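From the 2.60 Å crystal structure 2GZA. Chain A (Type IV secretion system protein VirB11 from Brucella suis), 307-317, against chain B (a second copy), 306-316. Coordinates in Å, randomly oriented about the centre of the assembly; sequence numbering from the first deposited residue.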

ATOM      1  N   ARG A 307      -8.024  -1.585   6.638  1.00 38.31           N
ATOM      2  CA  ARG A 307      -7.080  -2.154   5.664  1.00 38.82           C
ATOM      3  C   ARG A 307      -5.680  -2.440   6.198  1.00 38.40           C
ATOM      4  O   ARG A 307      -4.981  -3.289   5.653  1.00 38.34           O
ATOM      5  N   GLN A 308      -5.275  -1.728   7.248  1.00 38.23           N
ATOM      6  CA  GLN A 308      -3.945  -1.884   7.829  1.00 37.99           C
ATOM      7  C   GLN A 308      -3.842  -3.132   8.687  1.00 37.32           C
ATOM      8  O   GLN A 308      -2.738  -3.622   8.950  1.00 37.31           O
ATOM      9  N   LEU A 309      -4.995  -3.623   9.136  1.00 36.42           N
ATOM     10  CA  LEU A 309      -5.059  -4.782  10.005  1.00 35.64           C
ATOM     11  C   LEU A 309      -4.891  -6.057   9.198  1.00 35.08           C
ATOM     12  O   LEU A 309      -5.569  -6.246   8.188  1.00 35.01           O
ATOM     13  N   PRO A 310      -3.973  -6.935   9.631  1.00 34.50           N
ATOM     14  CA  PRO A 310      -3.938  -8.272   9.058  1.00 33.93           C
ATOM     15  C   PRO A 310      -5.300  -8.937   9.239  1.00 33.63           C
ATOM     16  O   PRO A 310      -6.017  -8.662  10.215  1.00 33.40           O
ATOM     17  N   TYR A 311      -5.661  -9.788   8.288  1.00 33.14           N
ATOM     18  CA  TYR A 311      -6.961 -10.431   8.306  1.00 32.49           C
ATOM     19  C   TYR A 311      -7.245 -11.176   9.620  1.00 32.43           C
ATOM     20  O   TYR A 311      -8.364 -11.122  10.143  1.00 32.30           O
ATOM     21  N   GLU A 312      -6.232 -11.858  10.145  1.00 32.12           N
ATOM     22  CA  GLU A 312      -6.371 -12.615  11.383  1.00 32.42           C
ATOM     23  C   GLU A 312      -6.705 -11.703  12.564  1.00 32.11           C
ATOM     24  O   GLU A 312      -7.437 -12.092  13.477  1.00 32.30           O
ATOM     25  N   ILE A 313      -6.189 -10.481  12.517  1.00 31.90           N
ATOM     26  CA  ILE A 313      -6.434  -9.483  13.555  1.00 31.57           C
ATOM     27  C   ILE A 313      -7.873  -8.966  13.493  1.00 31.82           C
ATOM     28  O   ILE A 313      -8.528  -8.768  14.531  1.00 31.73           O
ATOM     29  N   ILE A 314      -8.361  -8.755  12.276  1.00 31.83           N
ATOM     30  CA  ILE A 314      -9.743  -8.357  12.080  1.00 32.11           C
ATOM     31  C   ILE A 314     -10.695  -9.415  12.651  1.00 32.49           C
ATOM     32  O   ILE A 314     -11.610  -9.078  13.410  1.00 32.16           O
ATOM     33  N   ARG A 315     -10.458 -10.675  12.292  1.00 32.66           N
ATOM     34  CA  ARG A 315     -11.258 -11.787  12.794  1.00 32.99           C
ATOM     35  C   ARG A 315     -11.170 -11.915  14.312  1.00 33.36           C
ATOM     36  O   ARG A 315     -12.152 -12.262  14.960  1.00 33.47           O
ATOM     37  N   ARG A 316     -10.008 -11.617  14.879  1.00 33.67           N
ATOM     38  CA  ARG A 316      -9.854 -11.644  16.323  1.00 34.20           C
ATOM     39  C   ARG A 316     -10.625 -10.500  16.997  1.00 34.13           C
ATOM     40  O   ARG A 316     -11.203 -10.673  18.077  1.00 34.10           O
ATOM     41  N   LEU A 317     -10.632  -9.337  16.356  1.00 34.00           N
ATOM     42  CA  LEU A 317     -11.393  -8.199  16.850  1.00 33.95           C
ATOM     43  C   LEU A 317     -12.880  -8.457  16.872  1.00 33.79           C
ATOM     44  O   LEU A 317     -13.566  -8.070  17.819  1.00 33.71           O
TER
ATOM     45  N   GLY B 306       2.522   5.993  12.039  1.00 38.51           N
ATOM     46  CA  GLY B 306       1.961   4.793  12.647  1.00 38.27           C
ATOM     47  C   GLY B 306       1.443   3.819  11.609  1.00 38.29           C
ATOM     48  O   GLY B 306       1.563   2.611  11.769  1.00 38.21           O
ATOM     49  N   ARG B 307       0.877   4.362  10.538  1.00 38.41           N
ATOM     50  CA  ARG B 307       0.386   3.589   9.406  1.00 38.85           C
ATOM     51  C   ARG B 307       1.448   2.733   8.707  1.00 38.47           C
ATOM     52  O   ARG B 307       1.118   1.712   8.108  1.00 38.33           O
ATOM     53  N   GLN B 308       2.713   3.151   8.777  1.00 38.36           N
ATOM     54  CA  GLN B 308       3.810   2.427   8.102  1.00 38.04           C
ATOM     55  C   GLN B 308       4.242   1.203   8.885  1.00 37.28           C
ATOM     56  O   GLN B 308       4.928   0.337   8.359  1.00 37.37           O
ATOM     57  N   LEU B 309       3.850   1.145  10.150  1.00 36.47           N
ATOM     58  CA  LEU B 309       4.241   0.055  11.002  1.00 35.68           C
ATOM     59  C   LEU B 309       3.326  -1.134  10.797  1.00 35.15           C
ATOM     60  O   LEU B 309       2.103  -0.990  10.828  1.00 35.17           O
ATOM     61  N   PRO B 310       3.918  -2.319  10.583  1.00 34.56           N
ATOM     62  CA  PRO B 310       3.129  -3.543  10.604  1.00 34.03           C
ATOM     63  C   PRO B 310       2.405  -3.656  11.946  1.00 33.65           C
ATOM     64  O   PRO B 310       2.919  -3.194  12.971  1.00 33.39           O
ATOM     65  N   TYR B 311       1.220  -4.251  11.935  1.00 33.22           N
ATOM     66  CA  TYR B 311       0.421  -4.354  13.145  1.00 32.56           C
ATOM     67  C   TYR B 311       1.188  -5.038  14.279  1.00 32.52           C
ATOM     68  O   TYR B 311       1.107  -4.604  15.432  1.00 32.38           O
ATOM     69  N   GLU B 312       1.943  -6.087  13.954  1.00 32.61           N
ATOM     70  CA  GLU B 312       2.702  -6.835  14.964  1.00 32.98           C
ATOM     71  C   GLU B 312       3.739  -5.939  15.662  1.00 32.65           C
ATOM     72  O   GLU B 312       3.999  -6.082  16.863  1.00 32.55           O
ATOM     73  N   ILE B 313       4.298  -5.007  14.893  1.00 31.96           N
ATOM     74  CA  ILE B 313       5.276  -4.057  15.392  1.00 31.53           C
ATOM     75  C   ILE B 313       4.616  -3.009  16.312  1.00 31.78           C
ATOM     76  O   ILE B 313       5.189  -2.617  17.324  1.00 31.60           O
ATOM     77  N   ILE B 314       3.414  -2.565  15.966  1.00 31.94           N
ATOM     78  CA  ILE B 314       2.650  -1.670  16.836  1.00 32.14           C
ATOM     79  C   ILE B 314       2.348  -2.350  18.179  1.00 32.52           C
ATOM     80  O   ILE B 314       2.612  -1.779  19.241  1.00 32.13           O
ATOM     81  N   ARG B 315       1.823  -3.573  18.118  1.00 32.68           N
ATOM     82  CA  ARG B 315       1.525  -4.357  19.313  1.00 32.99           C
ATOM     83  C   ARG B 315       2.769  -4.597  20.157  1.00 33.38           C
ATOM     84  O   ARG B 315       2.699  -4.621  21.391  1.00 33.42           O
ATOM     85  N   ARG B 316       3.907  -4.765  19.493  1.00 33.71           N
ATOM     86  CA  ARG B 316       5.164  -4.946  20.197  1.00 34.16           C
ATOM     87  C   ARG B 316       5.642  -3.649  20.862  1.00 34.06           C
ATOM     88  O   ARG B 316       6.191  -3.672  21.967  1.00 34.02           O
TER

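When two copies of one protein meet through non-equivalent surfaces, the same residue can adopt the same rotamer in both chains and yet only one copy takes part in a given contact. These stretches of VirB11 illustrate the principle through Tyr311(A) and Tyr311(B). Each sits in the first turn of a helix, just after the N-cap proline, with chi1 t and chi2 near 85°; in both chains the arginine one turn later, Arg315(A) or Arg315(B), curls back with chi1, chi2 and chi3 all m, so that Arg315(A) NH1 donates to Tyr311(A) OH, and Arg315(B) NH1 to Tyr311(B) OH, at 2.9 Å in each case. The tyrosine hydroxyl therefore has a polar partner within its own helix, and the same side-chain geometry recurs in both chains, whether or not the ring meets the other stretch.

Only Tyr311(B) brings that ring to the other stretch. Its CA-to-CB bond points toward chain A, and the residue loses 113 Å² there, the largest share of a contact totalling 339 Å². Ile313(A), m at both chi angles, lays CG2 over one ring face, 3.8 Å from the centroid and 22° off the normal, a CH-pi contact; the same CG2 lies 3.5 Å from Tyr311(B) CZ. Leu309(A), in the m,t rotamer, starts sideways but carries CD2 to within 3.6 Å of Tyr311(B) CD1. Pro310(A), its ring C-gamma exo, sets CD 3.4 Å from Tyr311(B) CB. Apolar groups thus line the tyrosine from its base to its phenolic end.

Polar side chains flank this cluster without bonding across it. Gln308(A), with chi1 between wells at -33° and chi2 m, places NE2 3.2 Å from Arg307(B) CG, a contact with the aliphatic part of the arginine. Arg316(A) NH2 stands 4.5 Å from Arg315(B) NH1, a proximity of like charges. No hydrogen bond links the stretches: packing, rather than polar pairing, defines their contact.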

ATOM      1  CB  ARG A 307      -6.967  -1.248   4.443  1.00 39.04           C
ATOM      2  CG  ARG A 307      -7.666  -1.761   3.215  1.00 40.95           C
ATOM      3  CD  ARG A 307      -7.820  -0.664   2.169  1.00 44.27           C
ATOM      4  NE  ARG A 307      -9.048   0.103   2.375  1.00 47.59           N
ATOM      5  CZ  ARG A 307      -9.504   1.041   1.555  1.00 49.18           C
ATOM      6  NH1 ARG A 307      -8.839   1.353   0.447  1.00 50.09           N
ATOM      7  NH2 ARG A 307     -10.634   1.668   1.841  1.00 50.04           N
ATOM      8  CB  GLN A 308      -3.603  -0.674   8.689  1.00 38.28           C
ATOM      9  CG  GLN A 308      -4.177   0.638   8.205  1.00 40.25           C
ATOM     10  CD  GLN A 308      -3.447   1.207   7.013  1.00 43.15           C
ATOM     11  OE1 GLN A 308      -2.623   0.535   6.376  1.00 43.86           O
ATOM     12  NE2 GLN A 308      -3.739   2.466   6.703  1.00 44.39           N
ATOM     13  CB  LEU A 309      -6.392  -4.817  10.771  1.00 35.60           C
ATOM     14  CG  LEU A 309      -6.769  -3.602  11.620  1.00 35.29           C
ATOM     15  CD1 LEU A 309      -8.211  -3.694  12.066  1.00 35.14           C
ATOM     16  CD2 LEU A 309      -5.847  -3.452  12.817  1.00 34.80           C
ATOM     17  CB  PRO A 310      -2.876  -8.980   9.888  1.00 33.86           C
ATOM     18  CG  PRO A 310      -1.988  -7.873  10.375  1.00 34.19           C
ATOM     19  CD  PRO A 310      -2.923  -6.738  10.644  1.00 34.35           C
ATOM     20  CB  TYR A 311      -7.116 -11.352   7.094  1.00 32.09           C
ATOM     21  CG  TYR A 311      -8.469 -11.999   7.028  1.00 31.68           C
ATOM     22  CD1 TYR A 311      -9.563 -11.325   6.468  1.00 31.22           C
ATOM     23  CD2 TYR A 311      -8.673 -13.271   7.547  1.00 30.54           C
ATOM     24  CE1 TYR A 311     -10.816 -11.914   6.415  1.00 30.53           C
ATOM     25  CE2 TYR A 311      -9.926 -13.865   7.505  1.00 30.97           C
ATOM     26  CZ  TYR A 311     -10.991 -13.182   6.939  1.00 30.91           C
ATOM     27  OH  TYR A 311     -12.231 -13.769   6.907  1.00 31.17           O
ATOM     28  CB  GLU A 312      -5.132 -13.480  11.655  1.00 32.51           C
ATOM     29  CG  GLU A 312      -3.789 -12.727  11.715  1.00 34.78           C
ATOM     30  CD  GLU A 312      -3.101 -12.529  10.346  1.00 37.54           C
ATOM     31  OE1 GLU A 312      -3.786 -12.502   9.285  1.00 37.15           O
ATOM     32  OE2 GLU A 312      -1.853 -12.383  10.344  1.00 38.03           O
ATOM     33  CB  ILE A 313      -5.414  -8.319  13.460  1.00 31.43           C
ATOM     34  CG1 ILE A 313      -3.980  -8.824  13.712  1.00 30.72           C
ATOM     35  CG2 ILE A 313      -5.793  -7.167  14.406  1.00 31.19           C
ATOM     36  CD1 ILE A 313      -3.786  -9.654  14.999  1.00 28.02           C
ATOM     37  CB  ILE A 314     -10.076  -8.095  10.599  1.00 31.92           C
ATOM     38  CG1 ILE A 314      -9.305  -6.885  10.072  1.00 31.95           C
ATOM     39  CG2 ILE A 314     -11.576  -7.876  10.430  1.00 31.92           C
ATOM     40  CD1 ILE A 314      -9.279  -6.770   8.538  1.00 31.15           C
ATOM     41  CB  ARG A 315     -10.868 -13.097  12.108  1.00 32.83           C
ATOM     42  CG  ARG A 315     -11.190 -13.149  10.605  1.00 33.22           C
ATOM     43  CD  ARG A 315     -12.686 -12.994  10.301  1.00 32.67           C
ATOM     44  NE  ARG A 315     -13.461 -14.072  10.900  1.00 32.62           N
ATOM     45  CZ  ARG A 315     -13.864 -15.156  10.256  1.00 32.68           C
ATOM     46  NH1 ARG A 315     -13.594 -15.313   8.961  1.00 32.24           N
ATOM     47  NH2 ARG A 315     -14.551 -16.082  10.912  1.00 32.36           N
ATOM     48  CB  ARG A 316      -8.385 -11.595  16.700  1.00 34.57           C
ATOM     49  CG  ARG A 316      -8.150 -11.838  18.167  1.00 36.66           C
ATOM     50  CD  ARG A 316      -7.447 -10.666  18.766  1.00 40.41           C
ATOM     51  NE  ARG A 316      -6.002 -10.804  18.698  1.00 42.87           N
ATOM     52  CZ  ARG A 316      -5.215 -10.781  19.767  1.00 45.65           C
ATOM     53  NH1 ARG A 316      -5.735 -10.625  20.977  1.00 45.62           N
ATOM     54  NH2 ARG A 316      -3.906 -10.910  19.631  1.00 46.59           N
ATOM     55  CB  LEU A 317     -11.122  -6.950  16.019  1.00 34.22           C
ATOM     56  CG  LEU A 317     -10.264  -5.870  16.661  1.00 35.03           C
ATOM     57  CD1 LEU A 317     -10.717  -5.620  18.106  1.00 35.36           C
ATOM     58  CD2 LEU A 317      -8.808  -6.273  16.612  1.00 36.27           C
TER
ATOM     59  CB  ARG B 307      -0.275   4.515   8.386  1.00 39.05           C
ATOM     60  CG  ARG B 307      -1.785   4.406   8.367  1.00 41.29           C
ATOM     61  CD  ARG B 307      -2.439   5.486   7.523  1.00 44.49           C
ATOM     62  NE  ARG B 307      -2.654   6.705   8.298  1.00 48.21           N
ATOM     63  CZ  ARG B 307      -3.370   7.750   7.898  1.00 49.60           C
ATOM     64  NH1 ARG B 307      -3.957   7.743   6.713  1.00 50.38           N
ATOM     65  NH2 ARG B 307      -3.493   8.809   8.691  1.00 50.78           N
ATOM     66  CB  GLN B 308       5.035   3.312   7.882  1.00 38.27           C
ATOM     67  CG  GLN B 308       4.753   4.783   7.725  1.00 40.24           C
ATOM     68  CD  GLN B 308       4.284   5.155   6.346  1.00 42.97           C
ATOM     69  OE1 GLN B 308       4.012   4.292   5.498  1.00 43.44           O
ATOM     70  NE2 GLN B 308       4.184   6.455   6.106  1.00 44.13           N
ATOM     71  CB  LEU B 309       4.216   0.494  12.465  1.00 35.65           C
ATOM     72  CG  LEU B 309       5.132   1.652  12.862  1.00 35.31           C
ATOM     73  CD1 LEU B 309       4.834   2.075  14.291  1.00 35.42           C
ATOM     74  CD2 LEU B 309       6.607   1.286  12.697  1.00 34.83           C
ATOM     75  CB  PRO B 310       4.191  -4.639  10.470  1.00 34.08           C
ATOM     76  CG  PRO B 310       5.336  -3.975   9.777  1.00 34.14           C
ATOM     77  CD  PRO B 310       5.343  -2.577  10.318  1.00 34.37           C
ATOM     78  CB  TYR B 311      -0.908  -5.052  12.866  1.00 32.38           C
ATOM     79  CG  TYR B 311      -1.805  -5.159  14.079  1.00 31.78           C
ATOM     80  CD1 TYR B 311      -2.662  -4.122  14.435  1.00 31.19           C
ATOM     81  CD2 TYR B 311      -1.785  -6.294  14.875  1.00 30.59           C
ATOM     82  CE1 TYR B 311      -3.483  -4.222  15.552  1.00 30.48           C
ATOM     83  CE2 TYR B 311      -2.596  -6.400  15.984  1.00 31.21           C
ATOM     84  CZ  TYR B 311      -3.439  -5.363  16.325  1.00 31.11           C
ATOM     85  OH  TYR B 311      -4.235  -5.495  17.443  1.00 31.28           O
ATOM     86  CB  GLU B 312       3.357  -8.086  14.356  1.00 33.14           C
ATOM     87  CG  GLU B 312       4.727  -7.856  13.695  1.00 35.17           C
ATOM     88  CD  GLU B 312       5.005  -8.775  12.502  1.00 37.73           C
ATOM     89  OE1 GLU B 312       4.421  -8.563  11.410  1.00 37.88           O
ATOM     90  OE2 GLU B 312       5.830  -9.702  12.653  1.00 38.93           O
ATOM     91  CB  ILE B 313       6.073  -3.390  14.213  1.00 31.51           C
ATOM     92  CG1 ILE B 313       6.818  -4.433  13.360  1.00 30.74           C
ATOM     93  CG2 ILE B 313       7.036  -2.316  14.696  1.00 30.78           C
ATOM     94  CD1 ILE B 313       7.813  -5.297  14.121  1.00 29.17           C
ATOM     95  CB  ILE B 314       1.351  -1.189  16.160  1.00 32.10           C
ATOM     96  CG1 ILE B 314       1.689  -0.305  14.962  1.00 31.82           C
ATOM     97  CG2 ILE B 314       0.458  -0.431  17.166  1.00 32.11           C
ATOM     98  CD1 ILE B 314       0.542  -0.070  14.034  1.00 31.81           C
ATOM     99  CB  ARG B 315       0.870  -5.693  18.951  1.00 32.80           C
ATOM    100  CG  ARG B 315      -0.564  -5.570  18.453  1.00 32.79           C
ATOM    101  CD  ARG B 315      -1.462  -4.788  19.423  1.00 32.87           C
ATOM    102  NE  ARG B 315      -1.634  -5.491  20.687  1.00 32.58           N
ATOM    103  CZ  ARG B 315      -2.657  -6.284  20.985  1.00 32.56           C
ATOM    104  NH1 ARG B 315      -3.649  -6.482  20.123  1.00 32.35           N
ATOM    105  NH2 ARG B 315      -2.689  -6.873  22.165  1.00 32.64           N
ATOM    106  CB  ARG B 316       6.237  -5.473  19.251  1.00 34.53           C
ATOM    107  CG  ARG B 316       7.503  -5.854  19.971  1.00 36.59           C
ATOM    108  CD  ARG B 316       8.656  -5.053  19.447  1.00 39.87           C
ATOM    109  NE  ARG B 316       9.336  -5.739  18.359  1.00 42.70           N
ATOM    110  CZ  ARG B 316      10.594  -6.149  18.421  1.00 44.96           C
ATOM    111  NH1 ARG B 316      11.301  -5.937  19.516  1.00 45.76           N
ATOM    112  NH2 ARG B 316      11.153  -6.767  17.395  1.00 46.02           N
TER